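Local coordinates for protein cytosine deaminase (Klebsiella pneumoniae, PDB 4R7W) that probably catalyses the deamination of cytosine to uracil with release of ammonia, as a metal-dependent hydrolase of the amidohydrolase family, at residues 52-57 against 304-309; 144-149 against 171-176; 275-280 against 312-317. One frame throughout, in Å; residues are numbered along the deposited sequence.

How the interactions relate
Strand 47-57 is the first strand of the barrel and strand 303-305 the last of its eight, so interaction 1, over 247 residues, brings the first and last barrel strands together and closes the ring, and with it the largest loop. Within that loop lies interaction 2, a short closure in which 144-149 and 171-176 pair as neighbouring strands around helix 160-170. Interaction 3 crosses interaction 1: 275-280 precedes 304-309, whereas 312-317 follows it, and the two contacts touch where Ser309 packs on Trp314 and Tyr315. Interactions 2 and 3 follow in series without touching. All three reach the bound phosphorus-containing ligand, from the metal, from Phe149 and from Trp314 with Leu277.

Interaction 1. Residues 52-57 against 304-309; sequences FVEPHI and CFAQDS. With FE2 (Fe (II) ion), chain L; O7U ((2R)-2-amino-2,5-dihydro-1,5,2-diazaphosphinin-6(1H)-one 2-oxide), chain M.
Strand 52-57 meets 304-309 at a single backbone bridge, Ile57 with Asp308, whose CA atoms lie 4.2 Å apart. A weak hydrogen bond from Asp308 N to His56 O serves it, and elsewhere a water bridges Val53 O and Phe305 O. Where backbone pairing is sparse, the Glu54 carboxylate takes over. Glu54 OE1 accepts from both Gln307 N, at 2.9 Å on its syn side but tilted out of the carboxylate plane, and Gln307 NE2, at 2.8 Å on its anti lone pair. The carboxylate and amide planes stand 39° apart. Glu54 OE2 turns back to its own strand and accepts from His56 N at 2.9 Å, so one buried acid grips both segments; a bend at chi2 (42°) brings it there. Small Ala306 fits between, its CB 3.5 Å from His56 CB, while the Pro55 ring packs on Ala306 and Cys304. His56 and Asp308 run alongside each other to the metal, with ring and carboxylate planes 68° apart. Iron is bound by His56 NE2 at 2.3 Å and by Asp308 OD2 at 2.4 Å. Ser240 holds His56 ND1, fixing the ring's rotation. The ligand's phosphoryl O4 is also on the iron, at 2.2 Å. His56 and His58 at the end of the first barrel strand, His209 from a middle strand and Asp308 after the last form the mononuclear centre typical of an amidohydrolase TIM barrel.

Interaction 2. Residues 144-149 against 171-176; sequences LQIVAF and GADVVG. With O7U ((2R)-2-amino-2,5-dihydro-1,5,2-diazaphosphinin-6(1H)-one 2-oxide), chain M.
Asp173 OD2 accepts from Ile146 N at 2.7 Å, through its anti lone pair, at the entry to a parallel strand pair of the barrel. Strand 143-149, helix 160-170 and strand 174-175 form a beta-alpha-beta unit, and Gly171 ends the helix in a Schellman motif, where positive phi suits glycine. Placed just before strand 174-175, the Asp173 carboxylate satisfies an N-H of the neighbouring strand, and its other oxygen, OD1, forms a salt bridge with Lys135. Beyond it the parallel ladder continues: Val174 N donates to Ile146 O, Ala148 N to Val174 O at 2.9 Å, and Gly176 N to Ala148 O. The last donor stands above the carbonyl plane, 42° out of it. Gly176 N also comes against Val147 CG1, a tight place that suits a residue with no side chain. Val147 and Val174 sit on one face of the sheet, their branched side chains crossing. On the other, Ala148 CB lies 4.0 Å from Ala172 CB, small enough to let helix 160-170 pack close. At the strand's C-terminal end Phe149 stacks on His209, and the edge of its ring meets the bound ligand, CZ 3.6 Å from O2. Tightest among the apolar contacts, Val147 CG2 presses on Val174 CB at 3.5 Å.

Interaction 3. Residues 275-280 against 312-317; sequences IHLQGR and DPWYPL. With O7U ((2R)-2-amino-2,5-dihydro-1,5,2-diazaphosphinin-6(1H)-one 2-oxide), chain M.
His276 turns the edge of its imidazole to the backbone of Trp314, with CD2 3.1 Å from Trp314 O and the oxygen in the plane of the ring. No hydrogen bond results, since NE2 meets that oxygen at a poor angle. Reaching away from its helix, with CG anti to the backbone N (chi1 177°), the ring also receives the edge of Tyr315 toward its face. This offset edge-to-face pair has centroids 5.9 Å apart and planes at 70°. Pro316 and His276 point at each other from opposite directions, Pro316 CD near His276 NE2. Histidine suits the place because its imidazole offers a C-H edge to the carbonyl oxygen and a face to the tyrosine edge. Leu277 supplies the aliphatic side: CD2 packs near Trp314 O, while Leu277 CD1 lies against Trp314 CB and comes within 3.3 Å of the ligand's N4. The segments belong to the rim at the C-terminal ends of the barrel strands, where helix 271-277 and the loop after strand 303-305 help to enclose the active site of the TIM barrel. In that loop a type I turn runs from Asp312 to Tyr315, and an Asx turn is made by Asp312 OD2 accepting from Trp314 N at 2.9 Å, from above the carboxylate plane. Ser309 holds the other carboxylate oxygen, OD1. With the loop so shaped, the ligand leans its C5-C6 side against the indole face: the ligand's C6 sits 3.2 Å above the Trp314 ring plane, over its centre, and Pro313 CB lies on the opposite face. The second subunit adjoins the far side, where its His331 NE2 is hydrogen-bonded to Tyr315 OH. Back on the helix end, Arg280 NE donates to His276 O at 2.9 Å, almost in line with the carbonyl bond.

Interaction 1. Residues 52-57 against 304-309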
loop_
_atom_site.group_PDB
_atom_site.type_symbol
_atom_site.label_atom_id
_atom_site.label_comp_id
_atom_site.label_asym_id
_atom_site.label_seq_id
_atom_site.Cartn_x
_atom_site.Cartn_y
_atom_site.Cartn_z
ATOM N N PHE B 52 11.158 -1.579 -15.090
ATOM C CA PHE B 52 9.785 -1.854 -14.679
ATOM C C PHE B 52 8.853 -1.751 -15.882
ATOM O O PHE B 52 9.127 -1.005 -16.829
ATOM C CB PHE B 52 9.333 -0.894 -13.574
ATOM C CG PHE B 52 9.962 -1.175 -12.225
ATOM C CD1 PHE B 52 10.563 -0.163 -11.505
ATOM C CD2 PHE B 52 9.947 -2.454 -11.692
ATOM C CE1 PHE B 52 11.152 -0.420 -10.265
ATOM C CE2 PHE B 52 10.525 -2.715 -10.443
ATOM C CZ PHE B 52 11.133 -1.695 -9.739
ATOM N N VAL B 53 7.763 -2.518 -15.823
ATOM C CA VAL B 53 6.759 -2.578 -16.873
ATOM C C VAL B 53 5.412 -2.183 -16.286
ATOM O O VAL B 53 5.050 -2.609 -15.192
ATOM C CB VAL B 53 6.645 -4.000 -17.450
ATOM C CG1 VAL B 53 5.628 -4.055 -18.584
ATOM C CG2 VAL B 53 8.010 -4.501 -17.916
ATOM N N GLU B 54 4.685 -1.337 -16.996
ATOM C CA GLU B 54 3.312 -1.030 -16.618
ATOM C C GLU B 54 2.464 -1.677 -17.689
ATOM O O GLU B 54 2.330 -1.124 -18.766
ATOM C CB GLU B 54 3.084 0.483 -16.582
ATOM C CG GLU B 54 1.643 0.881 -16.302
ATOM C CD GLU B 54 1.024 0.036 -15.214
ATOM O OE1 GLU B 54 1.189 0.378 -14.035
ATOM O OE2 GLU B 54 0.391 -0.987 -15.531
ATOM N N PRO B 55 1.955 -2.889 -17.428
ATOM C CA PRO B 55 1.298 -3.632 -18.502
ATOM C C PRO B 55 -0.182 -3.297 -18.629
ATOM O O PRO B 55 -0.861 -3.917 -19.434
ATOM C CB PRO B 55 1.432 -5.073 -18.044
ATOM C CG PRO B 55 1.304 -4.959 -16.543
ATOM C CD PRO B 55 2.017 -3.669 -16.178
ATOM N N HIS B 56 -0.675 -2.347 -17.853
ATOM C CA HIS B 56 -2.099 -2.016 -17.929
ATOM C C HIS B 56 -2.385 -0.640 -17.347
ATOM O O HIS B 56 -2.466 -0.482 -16.127
ATOM C CB HIS B 56 -2.934 -3.078 -17.192
ATOM C CG HIS B 56 -4.415 -2.917 -17.373
ATOM N ND1 HIS B 56 -5.224 -3.939 -17.822
ATOM C CD2 HIS B 56 -5.228 -1.854 -17.178
ATOM C CE1 HIS B 56 -6.474 -3.519 -17.880
ATOM N NE2 HIS B 56 -6.501 -2.258 -17.491
ATOM N N ILE B 57 -2.558 0.350 -18.216
ATOM C CA ILE B 57 -2.921 1.696 -17.773
ATOM C C ILE B 57 -3.874 2.406 -18.752
ATOM O O ILE B 57 -3.949 2.049 -19.924
ATOM C CB ILE B 57 -1.673 2.553 -17.526
ATOM C CG1 ILE B 57 -2.011 3.771 -16.660
ATOM C CG2 ILE B 57 -1.016 2.948 -18.855
ATOM C CD1 ILE B 57 -0.802 4.516 -16.141
ATOM N N CYS B 304 0.666 -10.962 -13.501
ATOM C CA CYS B 304 1.446 -9.785 -13.096
ATOM C C CYS B 304 0.579 -8.630 -12.592
ATOM O O CYS B 304 -0.655 -8.675 -12.688
ATOM C CB CYS B 304 2.345 -9.315 -14.244
ATOM S SG CYS B 304 1.418 -8.816 -15.687
ATOM N N PHE B 305 1.226 -7.601 -12.056
ATOM C CA PHE B 305 0.520 -6.496 -11.413
ATOM C C PHE B 305 0.568 -5.213 -12.252
ATOM O O PHE B 305 1.481 -5.017 -13.058
ATOM C CB PHE B 305 1.095 -6.227 -10.016
ATOM C CG PHE B 305 0.751 -7.279 -8.971
ATOM C CD1 PHE B 305 -0.549 -7.748 -8.823
ATOM C CD2 PHE B 305 1.735 -7.764 -8.115
ATOM C CE1 PHE B 305 -0.866 -8.701 -7.841
ATOM C CE2 PHE B 305 1.434 -8.713 -7.131
ATOM C CZ PHE B 305 0.130 -9.184 -6.995
ATOM N N ALA B 306 -0.429 -4.346 -12.065
ATOM C CA ALA B 306 -0.515 -3.097 -12.822
ATOM C C ALA B 306 -1.270 -2.022 -12.058
ATOM O O ALA B 306 -2.173 -2.326 -11.276
ATOM C CB ALA B 306 -1.188 -3.338 -14.173
ATOM N N GLN B 307 -0.931 -0.764 -12.335
ATOM C CA GLN B 307 -1.568 0.399 -11.696
ATOM C C GLN B 307 -2.996 0.681 -12.182
ATOM O O GLN B 307 -3.835 1.184 -11.423
ATOM C CB GLN B 307 -0.708 1.656 -11.924
ATOM C CG GLN B 307 0.683 1.575 -11.311
ATOM C CD GLN B 307 1.586 2.744 -11.683
ATOM O OE1 GLN B 307 1.508 3.821 -11.084
ATOM N NE2 GLN B 307 2.458 2.533 -12.672
ATOM N N ASP B 308 -3.239 0.408 -13.462
ATOM C CA ASP B 308 -4.541 0.628 -14.098
ATOM C C ASP B 308 -4.877 2.105 -14.322
ATOM O O ASP B 308 -5.068 2.535 -15.460
ATOM C CB ASP B 308 -5.655 -0.033 -13.283
ATOM C CG ASP B 308 -6.814 -0.459 -14.127
ATOM O OD1 ASP B 308 -7.477 -1.419 -13.720
ATOM O OD2 ASP B 308 -7.050 0.153 -15.189
ATOM N N SER B 309 -4.978 2.874 -13.242
ATOM C CA SER B 309 -5.406 4.271 -13.327
ATOM C C SER B 309 -4.472 5.217 -12.602
ATOM O O SER B 309 -3.889 4.864 -11.573
ATOM C CB SER B 309 -6.794 4.449 -12.695
ATOM O OG SER B 309 -7.801 3.744 -13.385
HETATM FE FE FE2 L . -8.325 -0.976 -16.917
HETATM N N1 O7U M . -12.549 1.226 -17.419
HETATM C C2 O7U M . -12.875 -0.080 -17.042
HETATM O O2 O7U M . -13.757 -0.789 -17.555
HETATM N N3 O7U M . -12.163 -0.664 -16.021
HETATM N N4 O7U M . -11.191 -0.048 -13.566
HETATM O O4 O7U M . -9.877 -1.004 -15.385
HETATM P P4 O7U M . -10.936 -0.031 -15.177
HETATM C C5 O7U M . -10.694 1.622 -15.800
HETATM C C6 O7U M . -11.477 1.969 -16.757
HETATM O O HOH W 1 4.392 -4.861 -13.990
#

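Interaction 2. Residues 144-149 against 171-176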
loop_
_atom_site.group_PDB
_atom_site.type_symbol
_atom_site.label_atom_id
_atom_site.label_comp_id
_atom_site.label_asym_id
_atom_site.label_seq_id
_atom_site.Cartn_x
_atom_site.Cartn_y
_atom_site.Cartn_z
ATOM N N LEU B 144 5.634 2.043 -26.139
ATOM C CA LEU B 144 4.202 2.043 -25.831
ATOM C C LEU B 144 3.426 1.095 -26.732
ATOM O O LEU B 144 3.571 1.144 -27.957
ATOM C CB LEU B 144 3.637 3.459 -25.978
ATOM C CG LEU B 144 2.144 3.630 -25.674
ATOM C CD1 LEU B 144 1.856 3.383 -24.192
ATOM C CD2 LEU B 144 1.664 5.012 -26.100
ATOM N N GLN B 145 2.628 0.220 -26.127
ATOM C CA GLN B 145 1.613 -0.536 -26.867
ATOM C C GLN B 145 0.247 0.117 -26.642
ATOM O O GLN B 145 -0.016 0.648 -25.555
ATOM C CB GLN B 145 1.566 -1.993 -26.395
ATOM C CG GLN B 145 2.863 -2.765 -26.598
ATOM C CD GLN B 145 2.774 -4.221 -26.141
ATOM O OE1 GLN B 145 1.735 -4.687 -25.660
ATOM N NE2 GLN B 145 3.875 -4.944 -26.296
ATOM N N ILE B 146 -0.616 0.083 -27.657
ATOM C CA ILE B 146 -1.954 0.695 -27.554
ATOM C C ILE B 146 -3.072 -0.335 -27.723
ATOM O O ILE B 146 -3.104 -1.054 -28.731
ATOM C CB ILE B 146 -2.139 1.801 -28.604
ATOM C CG1 ILE B 146 -1.060 2.892 -28.433
ATOM C CG2 ILE B 146 -3.557 2.355 -28.561
ATOM C CD1 ILE B 146 -1.148 4.009 -29.482
ATOM N N VAL B 147 -3.971 -0.417 -26.735
ATOM C CA VAL B 147 -5.128 -1.313 -26.823
ATOM C C VAL B 147 -6.408 -0.599 -27.269
ATOM O O VAL B 147 -6.802 0.423 -26.699
ATOM C CB VAL B 147 -5.411 -2.040 -25.484
ATOM C CG1 VAL B 147 -6.539 -3.066 -25.659
ATOM C CG2 VAL B 147 -4.158 -2.714 -24.953
ATOM N N ALA B 148 -7.048 -1.143 -28.298
ATOM C CA ALA B 148 -8.374 -0.691 -28.722
ATOM C C ALA B 148 -9.431 -1.183 -27.722
ATOM O O ALA B 148 -9.906 -2.321 -27.808
ATOM C CB ALA B 148 -8.679 -1.211 -30.110
ATOM N N PHE B 149 -9.792 -0.314 -26.789
ATOM C CA PHE B 149 -10.643 -0.683 -25.664
ATOM C C PHE B 149 -12.039 -0.118 -25.871
ATOM O O PHE B 149 -12.208 1.101 -25.895
ATOM C CB PHE B 149 -10.064 -0.103 -24.377
ATOM C CG PHE B 149 -10.925 -0.326 -23.156
ATOM C CD1 PHE B 149 -11.446 -1.584 -22.871
ATOM C CD2 PHE B 149 -11.177 0.718 -22.276
ATOM C CE1 PHE B 149 -12.233 -1.789 -21.734
ATOM C CE2 PHE B 149 -11.951 0.522 -21.138
ATOM C CZ PHE B 149 -12.477 -0.735 -20.871
ATOM N N GLY B 171 -3.888 1.228 -36.418
ATOM C CA GLY B 171 -2.668 0.613 -35.945
ATOM C C GLY B 171 -2.603 0.348 -34.453
ATOM O O GLY B 171 -1.515 0.274 -33.904
ATOM N N ALA B 172 -3.752 0.221 -33.793
ATOM C CA ALA B 172 -3.757 -0.253 -32.407
ATOM C C ALA B 172 -3.035 -1.607 -32.374
ATOM O O ALA B 172 -3.264 -2.452 -33.240
ATOM C CB ALA B 172 -5.188 -0.370 -31.879
ATOM N N ASP B 173 -2.123 -1.792 -31.421
ATOM C CA ASP B 173 -1.309 -3.005 -31.381
ATOM C C ASP B 173 -2.086 -4.163 -30.765
ATOM O O ASP B 173 -1.774 -5.336 -30.986
ATOM C CB ASP B 173 -0.038 -2.776 -30.555
ATOM C CG ASP B 173 0.629 -1.455 -30.864
ATOM O OD1 ASP B 173 1.375 -1.383 -31.863
ATOM O OD2 ASP B 173 0.417 -0.489 -30.106
ATOM N N VAL B 174 -3.086 -3.829 -29.965
ATOM C CA VAL B 174 -3.776 -4.833 -29.166
ATOM C C VAL B 174 -5.291 -4.672 -29.250
ATOM O O VAL B 174 -5.812 -3.552 -29.266
ATOM C CB VAL B 174 -3.369 -4.720 -27.689
ATOM C CG1 VAL B 174 -3.887 -5.914 -26.887
ATOM C CG2 VAL B 174 -1.850 -4.585 -27.553
ATOM N N VAL B 175 -5.996 -5.799 -29.294
ATOM C CA VAL B 175 -7.444 -5.767 -29.332
ATOM C C VAL B 175 -7.969 -6.003 -27.922
ATOM O O VAL B 175 -7.663 -7.024 -27.312
ATOM C CB VAL B 175 -8.000 -6.850 -30.275
ATOM C CG1 VAL B 175 -9.527 -6.806 -30.298
ATOM C CG2 VAL B 175 -7.409 -6.692 -31.676
ATOM N N GLY B 176 -8.762 -5.056 -27.422
ATOM C CA GLY B 176 -9.386 -5.172 -26.113
ATOM C C GLY B 176 -10.860 -5.550 -26.152
ATOM O O GLY B 176 -11.411 -5.919 -27.195
HETATM N N1 O7U M . -12.549 1.226 -17.419
HETATM C C2 O7U M . -12.875 -0.080 -17.042
HETATM O O2 O7U M . -13.757 -0.789 -17.555
HETATM N N3 O7U M . -12.163 -0.664 -16.021
HETATM N N4 O7U M . -11.191 -0.048 -13.566
HETATM O O4 O7U M . -9.877 -1.004 -15.385
HETATM P P4 O7U M . -10.936 -0.031 -15.177
HETATM C C5 O7U M . -10.694 1.622 -15.800
HETATM C C6 O7U M . -11.477 1.969 -16.757
#

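Interaction 3. Residues 275-280 against 312-317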
loop_
_atom_site.group_PDB
_atom_site.type_symbol
_atom_site.label_atom_id
_atom_site.label_comp_id
_atom_site.label_asym_id
_atom_site.label_seq_id
_atom_site.Cartn_x
_atom_site.Cartn_y
_atom_site.Cartn_z
ATOM N N ILE B 275 -9.115 -3.205 -5.106
ATOM C CA ILE B 275 -9.437 -3.066 -3.691
ATOM C C ILE B 275 -10.350 -1.841 -3.490
ATOM O O ILE B 275 -11.233 -1.845 -2.630
ATOM C CB ILE B 275 -8.180 -3.000 -2.795
ATOM C CG1 ILE B 275 -8.542 -3.313 -1.340
ATOM C CG2 ILE B 275 -7.496 -1.643 -2.908
ATOM C CD1 ILE B 275 -8.787 -4.787 -1.073
ATOM N N HIS B 276 -10.157 -0.824 -4.331
ATOM C CA HIS B 276 -11.000 0.375 -4.367
ATOM C C HIS B 276 -12.377 0.104 -4.977
ATOM O O HIS B 276 -13.397 0.445 -4.380
ATOM C CB HIS B 276 -10.283 1.477 -5.158
ATOM C CG HIS B 276 -11.081 2.735 -5.335
ATOM N ND1 HIS B 276 -11.646 3.424 -4.281
ATOM C CD2 HIS B 276 -11.391 3.439 -6.453
ATOM C CE1 HIS B 276 -12.279 4.489 -4.742
ATOM N NE2 HIS B 276 -12.141 4.520 -6.058
ATOM N N LEU B 277 -12.413 -0.509 -6.161
ATOM C CA LEU B 277 -13.682 -0.626 -6.903
ATOM C C LEU B 277 -14.513 -1.856 -6.562
ATOM O O LEU B 277 -15.738 -1.855 -6.752
ATOM C CB LEU B 277 -13.429 -0.613 -8.416
ATOM C CG LEU B 277 -12.817 0.636 -9.053
ATOM C CD1 LEU B 277 -12.497 0.332 -10.521
ATOM C CD2 LEU B 277 -13.743 1.865 -8.934
ATOM N N GLN B 278 -13.855 -2.908 -6.075
ATOM C CA GLN B 278 -14.561 -4.141 -5.730
ATOM C C GLN B 278 -15.058 -4.124 -4.277
ATOM O O GLN B 278 -14.661 -3.272 -3.482
ATOM C CB GLN B 278 -13.691 -5.382 -6.008
ATOM C CG GLN B 278 -13.122 -5.442 -7.431
ATOM C CD GLN B 278 -14.217 -5.362 -8.523
ATOM O OE1 GLN B 278 -14.276 -4.400 -9.299
ATOM N NE2 GLN B 278 -15.067 -6.382 -8.587
ATOM N N GLY B 279 -15.949 -5.055 -3.947
ATOM C CA GLY B 279 -16.511 -5.147 -2.601
ATOM C C GLY B 279 -17.549 -4.080 -2.322
ATOM O O GLY B 279 -18.043 -3.948 -1.195
ATOM N N ARG B 280 -17.910 -3.321 -3.358
ATOM C CA ARG B 280 -18.785 -2.164 -3.169
ATOM C C ARG B 280 -20.258 -2.538 -3.015
ATOM O O ARG B 280 -21.073 -1.721 -2.589
ATOM C CB ARG B 280 -18.598 -1.179 -4.329
ATOM C CG ARG B 280 -17.238 -0.478 -4.302
ATOM C CD ARG B 280 -17.182 0.618 -3.253
ATOM N NE ARG B 280 -15.946 1.381 -3.363
ATOM C CZ ARG B 280 -15.650 2.480 -2.675
ATOM N NH1 ARG B 280 -16.502 2.993 -1.806
ATOM N NH2 ARG B 280 -14.478 3.070 -2.865
ATOM N N ASP B 312 -7.986 9.433 -12.220
ATOM C CA ASP B 312 -8.949 9.362 -13.300
ATOM C C ASP B 312 -10.383 9.092 -12.749
ATOM O O ASP B 312 -10.573 9.079 -11.536
ATOM C CB ASP B 312 -8.449 8.372 -14.375
ATOM C CG ASP B 312 -8.620 6.916 -13.989
ATOM O OD1 ASP B 312 -8.163 6.059 -14.783
ATOM O OD2 ASP B 312 -9.183 6.607 -12.915
ATOM N N PRO B 313 -11.395 8.918 -13.623
ATOM C CA PRO B 313 -12.743 8.729 -13.057
ATOM C C PRO B 313 -12.914 7.512 -12.140
ATOM O O PRO B 313 -13.868 7.475 -11.357
ATOM C CB PRO B 313 -13.615 8.561 -14.304
ATOM C CG PRO B 313 -12.895 9.290 -15.356
ATOM C CD PRO B 313 -11.448 9.114 -15.084
ATOM N N TRP B 314 -12.000 6.545 -12.212
ATOM C CA TRP B 314 -12.128 5.325 -11.416
ATOM C C TRP B 314 -11.230 5.259 -10.175
ATOM O O TRP B 314 -11.365 4.341 -9.372
ATOM C CB TRP B 314 -11.832 4.090 -12.273
ATOM C CG TRP B 314 -12.781 3.911 -13.404
ATOM C CD1 TRP B 314 -13.959 3.225 -13.381
ATOM C CD2 TRP B 314 -12.640 4.431 -14.729
ATOM N NE1 TRP B 314 -14.564 3.284 -14.613
ATOM C CE2 TRP B 314 -13.776 4.023 -15.458
ATOM C CE3 TRP B 314 -11.669 5.209 -15.368
ATOM C CZ2 TRP B 314 -13.963 4.356 -16.796
ATOM C CZ3 TRP B 314 -11.867 5.552 -16.712
ATOM C CH2 TRP B 314 -12.995 5.116 -17.406
ATOM N N TYR B 315 -10.314 6.206 -10.017
ATOM C CA TYR B 315 -9.297 6.096 -8.965
ATOM C C TYR B 315 -8.627 7.447 -8.788
ATOM O O TYR B 315 -7.990 7.947 -9.713
ATOM C CB TYR B 315 -8.271 5.033 -9.370
ATOM C CG TYR B 315 -7.183 4.728 -8.351
ATOM C CD1 TYR B 315 -5.868 5.148 -8.550
ATOM C CD2 TYR B 315 -7.471 3.994 -7.209
ATOM C CE1 TYR B 315 -4.870 4.849 -7.620
ATOM C CE2 TYR B 315 -6.495 3.704 -6.276
ATOM C CZ TYR B 315 -5.201 4.126 -6.485
ATOM O OH TYR B 315 -4.259 3.810 -5.544
ATOM N N PRO B 316 -8.779 8.058 -7.605
ATOM C CA PRO B 316 -8.318 9.437 -7.383
ATOM C C PRO B 316 -6.816 9.580 -7.063
ATOM O O PRO B 316 -6.301 10.698 -7.058
ATOM C CB PRO B 316 -9.149 9.882 -6.182
ATOM C CG PRO B 316 -9.374 8.624 -5.419
ATOM C CD PRO B 316 -9.508 7.525 -6.444
ATOM N N LEU B 317 -6.128 8.475 -6.808
ATOM C CA LEU B 317 -4.700 8.542 -6.466
ATOM C C LEU B 317 -3.828 8.090 -7.639
ATOM O O LEU B 317 -4.271 8.098 -8.787
ATOM C CB LEU B 317 -4.415 7.714 -5.211
ATOM C CG LEU B 317 -5.139 8.157 -3.944
ATOM C CD1 LEU B 317 -4.777 7.242 -2.748
ATOM C CD2 LEU B 317 -4.786 9.601 -3.636
HETATM N N1 O7U M . -12.549 1.226 -17.419
HETATM C C2 O7U M . -12.875 -0.080 -17.042
HETATM O O2 O7U M . -13.757 -0.789 -17.555
HETATM N N3 O7U M . -12.163 -0.664 -16.021
HETATM N N4 O7U M . -11.191 -0.048 -13.566
HETATM O O4 O7U M . -9.877 -1.004 -15.385
HETATM P P4 O7U M . -10.936 -0.031 -15.177
HETATM C C5 O7U M . -10.694 1.622 -15.800
HETATM C C6 O7U M . -11.477 1.969 -16.757
#